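Local coordinates for uncharacterized protein (PDB 2QDR) that is of unknown function but adopts the double-stranded beta-helix (cupin) fold and is considered a putative dioxygenase, at residues 246-254 against 268-276; 200-208 against 220-228. All coordinates share one frame; numbering follows the deposited sequence.

Contact 1: residues 246-254 against 268-276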
ATOM      1  N   THR A 246       0.211  31.142 -13.013  1.00 62.17           N
ATOM      2  CA  THR A 246       1.559  31.493 -12.584  1.00 62.12           C
ATOM      3  C   THR A 246       2.581  30.568 -13.266  1.00 61.72           C
ATOM      4  O   THR A 246       2.233  29.478 -13.721  1.00 62.15           O
ATOM      5  CB  THR A 246       1.680  31.491 -11.025  1.00 62.19           C
ATOM      6  OG1 THR A 246       2.823  32.260 -10.644  1.00 65.52           O
ATOM      7  CG2 THR A 246       1.779  30.097 -10.456  1.00 64.23           C
ATOM      8  N   GLY A 247       3.830  31.020 -13.344  1.00 61.74           N
ATOM      9  CA  GLY A 247       4.908  30.247 -13.958  1.00 61.36           C
ATOM     10  C   GLY A 247       4.782  30.190 -15.462  1.00 61.52           C
ATOM     11  O   GLY A 247       4.209  31.105 -16.066  1.00 60.44           O
ATOM     12  N   TYR A 248       5.333  29.134 -16.066  1.00 62.09           N
ATOM     13  CA  TYR A 248       5.254  28.965 -17.517  1.00 62.67           C
ATOM     14  C   TYR A 248       5.328  27.530 -17.961  1.00 62.72           C
ATOM     15  O   TYR A 248       5.660  26.643 -17.190  1.00 63.25           O
ATOM     16  CB  TYR A 248       6.407  29.688 -18.252  1.00 62.17           C
ATOM     17  CG  TYR A 248       7.751  28.950 -18.312  1.00 61.93           C
ATOM     18  CD1 TYR A 248       8.705  29.095 -17.304  1.00 59.34           C
ATOM     19  CD2 TYR A 248       8.084  28.143 -19.413  1.00 59.47           C
ATOM     20  CE1 TYR A 248       9.923  28.440 -17.376  1.00 56.41           C
ATOM     21  CE2 TYR A 248       9.298  27.478 -19.474  1.00 60.81           C
ATOM     22  CZ  TYR A 248      10.213  27.637 -18.450  1.00 59.82           C
ATOM     23  OH  TYR A 248      11.428  27.003 -18.487  1.00 59.78           O
ATOM     24  N   CYS A 249       5.042  27.338 -19.240  1.00 63.44           N
ATOM     25  CA  CYS A 249       5.154  26.033 -19.874  1.00 62.95           C
ATOM     26  C   CYS A 249       5.316  26.194 -21.377  1.00 62.27           C
ATOM     27  O   CYS A 249       4.444  26.742 -22.050  1.00 62.72           O
ATOM     28  CB  CYS A 249       3.974  25.127 -19.581  1.00 63.08           C
ATOM     29  SG  CYS A 249       4.230  23.505 -20.329  1.00 66.52           S
ATOM     30  N   ASP A 250       6.471  25.761 -21.878  1.00 62.86           N
ATOM     31  CA  ASP A 250       6.764  25.805 -23.297  1.00 62.49           C
ATOM     32  C   ASP A 250       6.029  24.631 -23.883  1.00 62.39           C
ATOM     33  O   ASP A 250       6.118  23.544 -23.343  1.00 60.84           O
ATOM     34  CB  ASP A 250       8.263  25.677 -23.610  1.00 61.48           C
ATOM     35  CG  ASP A 250       9.086  26.827 -23.064  1.00 60.55           C
ATOM     36  OD1 ASP A 250       8.534  27.904 -22.807  1.00 62.93           O
ATOM     37  OD2 ASP A 250      10.307  26.670 -22.919  1.00 56.73           O
ATOM     38  N   VAL A 251       5.247  24.872 -24.926  1.00 63.66           N
ATOM     39  CA  VAL A 251       4.526  23.816 -25.623  1.00 64.06           C
ATOM     40  C   VAL A 251       4.899  24.072 -27.092  1.00 63.79           C
ATOM     41  O   VAL A 251       4.366  24.965 -27.748  1.00 64.31           O
ATOM     42  CB  VAL A 251       3.013  23.754 -25.265  1.00 64.54           C
ATOM     43  CG1 VAL A 251       2.338  25.130 -25.306  1.00 70.41           C
ATOM     44  CG2 VAL A 251       2.307  22.746 -26.160  1.00 65.48           C
ATOM     45  N   GLY A 252       5.888  23.313 -27.566  1.00 63.59           N
ATOM     46  CA  GLY A 252       6.406  23.461 -28.909  1.00 63.34           C
ATOM     47  C   GLY A 252       7.307  24.668 -28.803  1.00 63.20           C
ATOM     48  O   GLY A 252       8.069  24.778 -27.852  1.00 63.55           O
ATOM     49  N   ASP A 253       7.188  25.585 -29.753  1.00 64.62           N
ATOM     50  CA  ASP A 253       7.993  26.822 -29.740  1.00 66.44           C
ATOM     51  C   ASP A 253       7.205  28.031 -29.148  1.00 65.49           C
ATOM     52  O   ASP A 253       7.684  29.158 -29.222  1.00 66.77           O
ATOM     53  CB  ASP A 253       8.626  27.114 -31.128  1.00 67.48           C
ATOM     54  CG  ASP A 253       7.609  27.173 -32.255  1.00 75.59           C
ATOM     55  OD1 ASP A 253       6.445  26.738 -32.051  1.00 83.79           O
ATOM     56  OD2 ASP A 253       7.987  27.627 -33.361  1.00 84.88           O
ATOM     57  N   TYR A 254       6.034  27.783 -28.542  1.00 63.61           N
ATOM     58  CA  TYR A 254       5.220  28.813 -27.904  1.00 62.26           C
ATOM     59  C   TYR A 254       5.430  28.682 -26.413  1.00 62.61           C
ATOM     60  O   TYR A 254       5.457  27.564 -25.900  1.00 62.81           O
ATOM     61  CB  TYR A 254       3.729  28.634 -28.207  1.00 61.04           C
ATOM     62  CG  TYR A 254       2.845  29.764 -27.695  1.00 59.54           C
ATOM     63  CD1 TYR A 254       2.318  29.756 -26.400  1.00 59.97           C
ATOM     64  CD2 TYR A 254       2.524  30.839 -28.520  1.00 58.28           C
ATOM     65  CE1 TYR A 254       1.496  30.807 -25.947  1.00 58.83           C
ATOM     66  CE2 TYR A 254       1.723  31.891 -28.075  1.00 56.84           C
ATOM     67  CZ  TYR A 254       1.211  31.869 -26.800  1.00 58.70           C
ATOM     68  OH  TYR A 254       0.422  32.917 -26.394  1.00 57.04           O
ATOM     69  N   SER A 268      -6.875  17.235 -31.280  1.00 59.50           N
ATOM     70  CA  SER A 268      -5.767  18.148 -31.517  1.00 59.58           C
ATOM     71  C   SER A 268      -4.505  17.381 -31.167  1.00 58.62           C
ATOM     72  O   SER A 268      -4.547  16.468 -30.355  1.00 57.81           O
ATOM     73  CB  SER A 268      -5.860  19.387 -30.638  1.00 59.46           C
ATOM     74  OG  SER A 268      -7.048  20.100 -30.867  1.00 60.33           O
ATOM     75  N   THR A 269      -3.392  17.753 -31.776  1.00 59.24           N
ATOM     76  CA  THR A 269      -2.112  17.092 -31.535  1.00 60.34           C
ATOM     77  C   THR A 269      -1.203  18.094 -30.832  1.00 61.32           C
ATOM     78  O   THR A 269      -0.542  18.911 -31.481  1.00 62.93           O
ATOM     79  CB  THR A 269      -1.514  16.575 -32.846  1.00 60.83           C
ATOM     80  OG1 THR A 269      -2.459  15.699 -33.469  1.00 58.58           O
ATOM     81  CG2 THR A 269      -0.197  15.824 -32.591  1.00 62.02           C
ATOM     82  N   LEU A 270      -1.183  18.031 -29.503  1.00 60.88           N
ATOM     83  CA  LEU A 270      -0.390  18.970 -28.706  1.00 61.27           C
ATOM     84  C   LEU A 270       1.105  18.673 -28.714  1.00 61.75           C
ATOM     85  O   LEU A 270       1.499  17.534 -28.459  1.00 62.11           O
ATOM     86  CB  LEU A 270      -0.889  19.043 -27.250  1.00 61.13           C
ATOM     87  CG  LEU A 270      -2.140  19.915 -27.026  1.00 64.11           C
ATOM     88  CD1 LEU A 270      -1.811  21.422 -27.106  1.00 65.39           C
ATOM     89  CD2 LEU A 270      -3.304  19.576 -27.981  1.00 63.44           C
ATOM     90  N   PRO A 271       1.945  19.696 -29.002  1.00 62.51           N
ATOM     91  CA  PRO A 271       3.394  19.474 -28.982  1.00 62.09           C
ATOM     92  C   PRO A 271       3.953  19.133 -27.608  1.00 61.91           C
ATOM     93  O   PRO A 271       3.231  19.128 -26.618  1.00 62.45           O
ATOM     94  CB  PRO A 271       3.967  20.835 -29.420  1.00 62.90           C
ATOM     95  CG  PRO A 271       2.851  21.549 -30.092  1.00 61.89           C
ATOM     96  CD  PRO A 271       1.622  21.083 -29.412  1.00 62.91           C
ATOM     97  N   ARG A 272       5.249  18.867 -27.570  1.00 61.79           N
ATOM     98  CA  ARG A 272       5.946  18.520 -26.349  1.00 61.80           C
ATOM     99  C   ARG A 272       5.878  19.680 -25.364  1.00 62.02           C
ATOM    100  O   ARG A 272       5.984  20.826 -25.774  1.00 62.01           O
ATOM    101  CB  ARG A 272       7.389  18.210 -26.699  1.00 61.23           C
ATOM    102  CG  ARG A 272       8.277  17.679 -25.604  1.00 63.00           C
ATOM    103  CD  ARG A 272       9.674  17.436 -26.186  1.00 63.29           C
ATOM    104  NE  ARG A 272      10.501  16.607 -25.324  1.00 66.50           N
ATOM    105  CZ  ARG A 272      11.746  16.191 -25.585  1.00 67.11           C
ATOM    106  NH1 ARG A 272      12.384  16.534 -26.700  1.00 67.70           N
ATOM    107  NH2 ARG A 272      12.371  15.421 -24.707  1.00 70.92           N
ATOM    108  N   HIS A 273       5.679  19.366 -24.084  1.00 62.40           N
ATOM    109  CA  HIS A 273       5.595  20.338 -23.000  1.00 62.80           C
ATOM    110  C   HIS A 273       6.867  20.328 -22.184  1.00 61.64           C
ATOM    111  O   HIS A 273       7.278  19.265 -21.711  1.00 61.45           O
ATOM    112  CB  HIS A 273       4.465  20.014 -22.043  1.00 64.39           C
ATOM    113  CG  HIS A 273       3.093  20.251 -22.591  1.00 68.28           C
ATOM    114  ND1 HIS A 273       2.561  19.535 -23.643  1.00 71.06           N
ATOM    115  CD2 HIS A 273       2.103  21.063 -22.151  1.00 71.95           C
ATOM    116  CE1 HIS A 273       1.320  19.937 -23.865  1.00 72.96           C
ATOM    117  NE2 HIS A 273       1.015  20.856 -22.966  1.00 79.69           N
ATOM    118  N   ILE A 274       7.490  21.494 -22.011  1.00 61.41           N
ATOM    119  CA  ILE A 274       8.716  21.605 -21.214  1.00 61.98           C
ATOM    120  C   ILE A 274       8.665  22.879 -20.371  1.00 61.69           C
ATOM    121  O   ILE A 274       8.213  23.917 -20.840  1.00 60.31           O
ATOM    122  CB  ILE A 274      10.025  21.588 -22.072  1.00 62.36           C
ATOM    123  CG1 ILE A 274      10.030  20.429 -23.095  1.00 66.13           C
ATOM    124  CG2 ILE A 274      11.275  21.530 -21.149  1.00 62.41           C
ATOM    125  CD1 ILE A 274      11.305  20.300 -23.970  1.00 62.38           C
ATOM    126  N   THR A 275       9.114  22.777 -19.118  1.00 62.31           N
ATOM    127  CA  THR A 275       9.183  23.919 -18.198  1.00 62.13           C
ATOM    128  C   THR A 275      10.175  23.646 -17.071  1.00 62.21           C
ATOM    129  O   THR A 275      10.043  22.669 -16.342  1.00 63.32           O
ATOM    130  CB  THR A 275       7.811  24.337 -17.615  1.00 62.13           C
ATOM    131  OG1 THR A 275       8.027  25.284 -16.561  1.00 63.63           O
ATOM    132  CG2 THR A 275       7.021  23.175 -17.055  1.00 63.54           C
ATOM    133  N   ASP A 276      11.189  24.501 -16.976  1.00 62.13           N
ATOM    134  CA  ASP A 276      12.211  24.386 -15.949  1.00 62.06           C
ATOM    135  C   ASP A 276      11.743  24.990 -14.631  1.00 62.36           C
ATOM    136  O   ASP A 276      12.266  24.624 -13.591  1.00 62.92           O
ATOM    137  CB  ASP A 276      13.510  25.065 -16.396  1.00 61.82           C
ATOM    138  CG  ASP A 276      14.152  24.392 -17.603  1.00 62.17           C
ATOM    139  OD1 ASP A 276      13.950  23.175 -17.835  1.00 65.51           O
ATOM    140  OD2 ASP A 276      14.904  25.085 -18.306  1.00 62.62           O
TER

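Contact 2: residues 200-208 against 220-228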
ATOM      1  N   VAL A 200      -1.254   9.493 -17.434  1.00 69.31           N
ATOM      2  CA  VAL A 200       0.058   8.824 -17.359  1.00 68.86           C
ATOM      3  C   VAL A 200       1.238   9.754 -17.707  1.00 69.36           C
ATOM      4  O   VAL A 200       2.346   9.595 -17.172  1.00 68.90           O
ATOM      5  CB  VAL A 200       0.082   7.537 -18.280  1.00 68.72           C
ATOM      6  CG1 VAL A 200       1.495   6.915 -18.418  1.00 67.07           C
ATOM      7  CG2 VAL A 200      -0.941   6.492 -17.787  1.00 68.59           C
ATOM      8  N   GLN A 201       0.995  10.724 -18.590  1.00 69.96           N
ATOM      9  CA  GLN A 201       2.036  11.665 -19.021  1.00 70.43           C
ATOM     10  C   GLN A 201       2.360  12.748 -17.967  1.00 70.16           C
ATOM     11  O   GLN A 201       3.522  13.177 -17.871  1.00 71.21           O
ATOM     12  CB  GLN A 201       1.665  12.352 -20.339  1.00 71.26           C
ATOM     13  CG  GLN A 201       1.397  11.462 -21.599  1.00 74.24           C
ATOM     14  CD  GLN A 201      -0.006  10.861 -21.692  1.00 73.96           C
ATOM     15  OE1 GLN A 201      -0.846  11.053 -20.814  1.00 77.64           O
ATOM     16  NE2 GLN A 201      -0.268  10.156 -22.787  1.00 72.45           N
ATOM     17  N   PHE A 202       1.349  13.184 -17.199  1.00 68.68           N
ATOM     18  CA  PHE A 202       1.514  14.200 -16.142  1.00 67.98           C
ATOM     19  C   PHE A 202       1.693  13.593 -14.733  1.00 67.56           C
ATOM     20  O   PHE A 202       1.053  14.042 -13.783  1.00 67.60           O
ATOM     21  CB  PHE A 202       0.330  15.184 -16.151  1.00 68.51           C
ATOM     22  CG  PHE A 202       0.276  16.071 -17.364  1.00 69.10           C
ATOM     23  CD1 PHE A 202      -0.302  15.639 -18.543  1.00 72.96           C
ATOM     24  CD2 PHE A 202       0.771  17.369 -17.312  1.00 70.54           C
ATOM     25  CE1 PHE A 202      -0.374  16.482 -19.645  1.00 72.82           C
ATOM     26  CE2 PHE A 202       0.703  18.205 -18.417  1.00 70.10           C
ATOM     27  CZ  PHE A 202       0.139  17.750 -19.577  1.00 70.23           C
ATOM     28  N   VAL A 203       2.551  12.575 -14.608  1.00 67.90           N
ATOM     29  CA  VAL A 203       2.856  11.927 -13.310  1.00 68.35           C
ATOM     30  C   VAL A 203       3.608  12.897 -12.363  1.00 68.04           C
ATOM     31  O   VAL A 203       3.347  12.906 -11.158  1.00 68.18           O
ATOM     32  CB  VAL A 203       3.647  10.549 -13.488  1.00 69.08           C
ATOM     33  CG1 VAL A 203       4.351  10.059 -12.195  1.00 70.70           C
ATOM     34  CG2 VAL A 203       2.734   9.466 -14.031  1.00 69.19           C
ATOM     35  N   GLN A 204       4.512  13.716 -12.920  1.00 67.47           N
ATOM     36  CA  GLN A 204       5.298  14.709 -12.170  1.00 66.09           C
ATOM     37  C   GLN A 204       4.551  16.032 -12.145  1.00 64.96           C
ATOM     38  O   GLN A 204       5.017  17.066 -12.640  1.00 64.91           O
ATOM     39  CB  GLN A 204       6.697  14.878 -12.781  1.00 66.65           C
ATOM     40  CG  GLN A 204       7.599  13.633 -12.827  1.00 67.29           C
ATOM     41  CD  GLN A 204       7.951  13.047 -11.452  1.00 69.33           C
ATOM     42  OE1 GLN A 204       9.122  13.026 -11.072  1.00 70.88           O
ATOM     43  NE2 GLN A 204       6.945  12.599 -10.700  1.00 65.68           N
ATOM     44  N   ALA A 205       3.377  15.976 -11.536  1.00 63.15           N
ATOM     45  CA  ALA A 205       2.492  17.103 -11.406  1.00 61.73           C
ATOM     46  C   ALA A 205       1.437  16.684 -10.422  1.00 61.14           C
ATOM     47  O   ALA A 205       1.336  15.506 -10.084  1.00 60.34           O
ATOM     48  CB  ALA A 205       1.867  17.451 -12.727  1.00 60.94           C
ATOM     49  N   ASN A 206       0.686  17.658  -9.938  1.00 61.11           N
ATOM     50  CA  ASN A 206      -0.389  17.426  -9.001  1.00 61.57           C
ATOM     51  C   ASN A 206      -1.633  18.111  -9.507  1.00 62.12           C
ATOM     52  O   ASN A 206      -1.553  19.066 -10.284  1.00 62.36           O
ATOM     53  CB  ASN A 206       0.004  17.904  -7.610  1.00 61.55           C
ATOM     54  CG  ASN A 206       1.007  16.984  -6.939  1.00 64.06           C
ATOM     55  OD1 ASN A 206       2.022  17.434  -6.427  1.00 72.88           O
ATOM     56  ND2 ASN A 206       0.741  15.684  -6.967  1.00 63.85           N
ATOM     57  N   LYS A 207      -2.773  17.651  -9.002  1.00 62.56           N
ATOM     58  CA  LYS A 207      -4.070  18.114  -9.433  1.00 63.10           C
ATOM     59  C   LYS A 207      -4.987  18.485  -8.263  1.00 62.10           C
ATOM     60  O   LYS A 207      -4.870  17.921  -7.175  1.00 61.07           O
ATOM     61  CB  LYS A 207      -4.648  16.930 -10.214  1.00 63.84           C
ATOM     62  CG  LYS A 207      -5.726  17.146 -11.249  1.00 66.16           C
ATOM     63  CD  LYS A 207      -6.147  15.746 -11.758  1.00 67.17           C
ATOM     64  CE  LYS A 207      -7.080  15.735 -12.972  1.00 68.97           C
ATOM     65  NZ  LYS A 207      -6.378  15.982 -14.259  1.00 65.22           N
ATOM     66  N   LYS A 208      -5.857  19.471  -8.480  1.00 62.33           N
ATOM     67  CA  LYS A 208      -6.866  19.894  -7.499  1.00 61.97           C
ATOM     68  C   LYS A 208      -8.211  19.928  -8.181  1.00 62.67           C
ATOM     69  O   LYS A 208      -8.517  20.894  -8.883  1.00 64.32           O
ATOM     70  CB  LYS A 208      -6.626  21.273  -6.893  1.00 61.20           C
ATOM     71  CG  LYS A 208      -5.699  21.331  -5.731  1.00 61.82           C
ATOM     72  CD  LYS A 208      -5.593  22.769  -5.245  1.00 60.09           C
ATOM     73  CE  LYS A 208      -4.635  22.867  -4.100  1.00 59.38           C
ATOM     74  NZ  LYS A 208      -4.560  24.221  -3.503  1.00 59.66           N
ATOM     75  N   TRP A 220     -10.321  21.603 -12.912  1.00 60.20           N
ATOM     76  CA  TRP A 220      -9.282  21.409 -11.900  1.00 60.85           C
ATOM     77  C   TRP A 220      -8.110  22.345 -12.098  1.00 60.19           C
ATOM     78  O   TRP A 220      -7.967  22.944 -13.155  1.00 61.40           O
ATOM     79  CB  TRP A 220      -8.744  19.971 -11.904  1.00 61.88           C
ATOM     80  CG  TRP A 220      -8.064  19.560 -13.173  1.00 62.44           C
ATOM     81  CD1 TRP A 220      -6.782  19.856 -13.561  1.00 62.51           C
ATOM     82  CD2 TRP A 220      -8.605  18.727 -14.192  1.00 63.06           C
ATOM     83  NE1 TRP A 220      -6.512  19.289 -14.780  1.00 63.79           N
ATOM     84  CE2 TRP A 220      -7.614  18.588 -15.191  1.00 64.12           C
ATOM     85  CE3 TRP A 220      -9.833  18.084 -14.362  1.00 63.04           C
ATOM     86  CZ2 TRP A 220      -7.813  17.826 -16.343  1.00 61.94           C
ATOM     87  CZ3 TRP A 220     -10.033  17.335 -15.511  1.00 64.14           C
ATOM     88  CH2 TRP A 220      -9.022  17.208 -16.486  1.00 62.20           C
ATOM     89  N   LEU A 221      -7.299  22.453 -11.055  1.00 60.16           N
ATOM     90  CA  LEU A 221      -6.068  23.223 -11.059  1.00 60.60           C
ATOM     91  C   LEU A 221      -4.973  22.203 -11.217  1.00 61.07           C
ATOM     92  O   LEU A 221      -5.034  21.153 -10.572  1.00 61.46           O
ATOM     93  CB  LEU A 221      -5.864  24.042  -9.783  1.00 60.11           C
ATOM     94  CG  LEU A 221      -6.438  25.462  -9.758  1.00 62.49           C
ATOM     95  CD1 LEU A 221      -7.819  25.562 -10.384  1.00 64.58           C
ATOM     96  CD2 LEU A 221      -6.444  25.977  -8.331  1.00 62.56           C
ATOM     97  N   LEU A 222      -4.009  22.497 -12.097  1.00 61.43           N
ATOM     98  CA  LEU A 222      -2.861  21.630 -12.370  1.00 61.82           C
ATOM     99  C   LEU A 222      -1.595  22.341 -11.925  1.00 62.25           C
ATOM    100  O   LEU A 222      -1.332  23.463 -12.358  1.00 63.15           O
ATOM    101  CB  LEU A 222      -2.745  21.309 -13.861  1.00 61.82           C
ATOM    102  CG  LEU A 222      -1.603  20.378 -14.323  1.00 61.42           C
ATOM    103  CD1 LEU A 222      -1.783  18.983 -13.784  1.00 55.51           C
ATOM    104  CD2 LEU A 222      -1.521  20.336 -15.848  1.00 63.27           C
ATOM    105  N   ALA A 223      -0.817  21.686 -11.071  1.00 61.74           N
ATOM    106  CA  ALA A 223       0.437  22.226 -10.584  1.00 61.29           C
ATOM    107  C   ALA A 223       1.512  21.404 -11.249  1.00 61.55           C
ATOM    108  O   ALA A 223       1.593  20.194 -10.994  1.00 61.22           O
ATOM    109  CB  ALA A 223       0.548  22.121  -9.086  1.00 60.89           C
ATOM    110  N   ILE A 224       2.297  22.034 -12.124  1.00 60.99           N
ATOM    111  CA  ILE A 224       3.388  21.353 -12.809  1.00 61.44           C
ATOM    112  C   ILE A 224       4.636  21.679 -12.030  1.00 61.67           C
ATOM    113  O   ILE A 224       4.934  22.853 -11.805  1.00 61.62           O
ATOM    114  CB  ILE A 224       3.562  21.781 -14.270  1.00 61.85           C
ATOM    115  CG1 ILE A 224       2.266  21.491 -15.051  1.00 62.51           C
ATOM    116  CG2 ILE A 224       4.800  21.067 -14.889  1.00 62.44           C
ATOM    117  CD1 ILE A 224       2.306  21.849 -16.514  1.00 61.61           C
ATOM    118  N   LEU A 225       5.359  20.646 -11.612  1.00 61.73           N
ATOM    119  CA  LEU A 225       6.584  20.847 -10.858  1.00 62.13           C
ATOM    120  C   LEU A 225       7.696  21.317 -11.777  1.00 61.73           C
ATOM    121  O   LEU A 225       7.580  21.173 -12.995  1.00 62.36           O
ATOM    122  CB  LEU A 225       7.018  19.543 -10.180  1.00 63.22           C
ATOM    123  CG  LEU A 225       6.053  18.956  -9.145  1.00 66.59           C
ATOM    124  CD1 LEU A 225       6.549  17.619  -8.592  1.00 70.65           C
ATOM    125  CD2 LEU A 225       5.858  19.931  -8.033  1.00 69.19           C
ATOM    126  N   PRO A 226       8.773  21.903 -11.211  1.00 61.37           N
ATOM    127  CA  PRO A 226       9.910  22.311 -12.047  1.00 61.23           C
ATOM    128  C   PRO A 226      10.560  21.127 -12.795  1.00 61.07           C
ATOM    129  O   PRO A 226      10.208  19.982 -12.560  1.00 61.26           O
ATOM    130  CB  PRO A 226      10.898  22.892 -11.030  1.00 61.47           C
ATOM    131  CG  PRO A 226      10.084  23.285  -9.881  1.00 60.84           C
ATOM    132  CD  PRO A 226       8.990  22.279  -9.799  1.00 60.73           C
ATOM    133  N   HIS A 227      11.497  21.413 -13.687  1.00 61.02           N
ATOM    134  CA  HIS A 227      12.189  20.392 -14.500  1.00 60.73           C
ATOM    135  C   HIS A 227      11.243  19.371 -15.171  1.00 60.57           C
ATOM    136  O   HIS A 227      11.552  18.179 -15.228  1.00 61.84           O
ATOM    137  CB  HIS A 227      13.256  19.614 -13.695  1.00 59.40           C
ATOM    138  CG  HIS A 227      14.231  20.481 -12.970  1.00 58.91           C
ATOM    139  ND1 HIS A 227      14.786  20.121 -11.761  1.00 56.53           N
ATOM    140  CD2 HIS A 227      14.682  21.728 -13.232  1.00 59.76           C
ATOM    141  CE1 HIS A 227      15.597  21.077 -11.348  1.00 57.53           C
ATOM    142  NE2 HIS A 227      15.551  22.065 -12.222  1.00 57.91           N
ATOM    143  N   PHE A 228      10.108  19.850 -15.668  1.00 60.07           N
ATOM    144  CA  PHE A 228       9.104  19.010 -16.308  1.00 60.11           C
ATOM    145  C   PHE A 228       9.383  18.857 -17.789  1.00 61.09           C
ATOM    146  O   PHE A 228       9.819  19.809 -18.439  1.00 60.57           O
ATOM    147  CB  PHE A 228       7.702  19.611 -16.087  1.00 59.74           C
ATOM    148  CG  PHE A 228       6.572  18.850 -16.766  1.00 58.05           C
ATOM    149  CD1 PHE A 228       6.053  17.692 -16.203  1.00 56.40           C
ATOM    150  CD2 PHE A 228       6.001  19.326 -17.950  1.00 59.49           C
ATOM    151  CE1 PHE A 228       5.009  17.008 -16.820  1.00 60.94           C
ATOM    152  CE2 PHE A 228       4.946  18.649 -18.576  1.00 56.09           C
ATOM    153  CZ  PHE A 228       4.448  17.497 -18.014  1.00 58.01           C
TER

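Contact 1: residues 246-254 against 268-276
Tyr248 lays its ring across Thr275 and carries its hydroxyl on to the backbone of Asp276. Its CG sits between the backbone N and the carbonyl carbon (chi1 82°), which swings the ring over the facing strand; Thr275 OG1 then stands over the ring centre, 3.6 Å above the plane, and Thr275 CB adds a CH-pi contact. Tyr248 OH accepts a fairly straight bond from Asp276 N (2.9 Å, 164° at the hydrogen). Thr275 OG1 in turn donates to Tyr248 O at 2.8 Å, approaching from above the carbonyl plane, and accepts from Gly278 N.

The strands 248-251 and 273-275 run antiparallel at 143°. Asp250 and Ile274 form the hydrogen-bonded pair, Asp250 N reaching Ile274 O at 2.7 Å, with the reciprocal Ile274 N to Asp250 O bond beside it. A type II' turn from Val251 to Tyr254 follows, with Gly252 at its positive-phi corner and Gly252 N bonded to Arg272 O.

On the Val251 and His273 side, Val251 CG2, placed anti to the backbone N, makes a CH-pi contact with one imidazole face, 4.0 Å from the centroid of the His273 ring. Cys249 SG comes to the edge of that ring, 3.7 Å from His273 CD2. The carboxylate of Asp250 projects on the other side and forms a salt bridge with Arg255, whose cation also meets the Tyr248 ring.

The two hydroxyl bonds are thus likely to hold Tyr248 in place, whereas Val251 and Cys249 probably restrict how far the His273 ring can turn, in addition to the link modelled from its NE2 to an unidentified ligand.

Contact 2: residues 200-208 against 220-228
Lys207 runs over Trp220 with most of its chain. CB leaves on the sheet face shared with Ala205 and Leu222; CG, anti to the backbone N (chi1 -157°), passes 3.7 Å from Trp220 CD1; CD carries the chain onward; CE lies over the six-membered ring, 3.7 Å from the Trp220 ring centroid. A bend at chi4 (78°) keeps NZ over the same face, a cation-pi contact with 3.3 Å from Lys207 NZ to that centroid, 26° off the ring normal. With Trp220 replaced by an alanine, the Lys207 ammonium is likely to lose its aromatic partner and its chain a surface limiting rotation.

The two segments belong to the hairpin of strands 205-212 and 218-224 in a seven-stranded antiparallel sheet of the double-stranded beta-helix. Asn206 pairs with Ala223 and Lys208 with Leu221 through reciprocal backbone bonds, Ala223 N to Asn206 O measuring 2.8 Å.

Near the start of 205-212, the Phe202 and Phe228 rings are nearly parallel but strongly offset, with little overlap (centroids 5.6 Å apart), and Leu222 CD2 meets Phe202 CE2 at 4.0 Å. On the opposite face, Lys208 NZ bonds Ser189 O of its own chain and His227 ND1 of a neighbouring subunit.

Contact 2 precedes contact 1 along the chain, and their centres lie about 13 Å apart, yet they touch directly. Phe228 N lies 2.9 Å from Thr275 O, a probable hydrogen bond, at a G1 beta bulge where His227 and Phe228 both face Thr275. There too, Thr275 CG2 packs on Ile224 CG2 at 3.8 Å. Phe228 also touches His273, bringing the aromatic pair of contact 2 beside the imidazole of contact 1. Each has unidentified ligand nearby, about 1 Å from the His273 side chain and about 3 Å from that of Phe202 (nearest atoms), probably from the crystallisation liquor, so it assigns no active site. Both meet a neighbouring subunit, Asp276 forming a salt bridge with its Lys131.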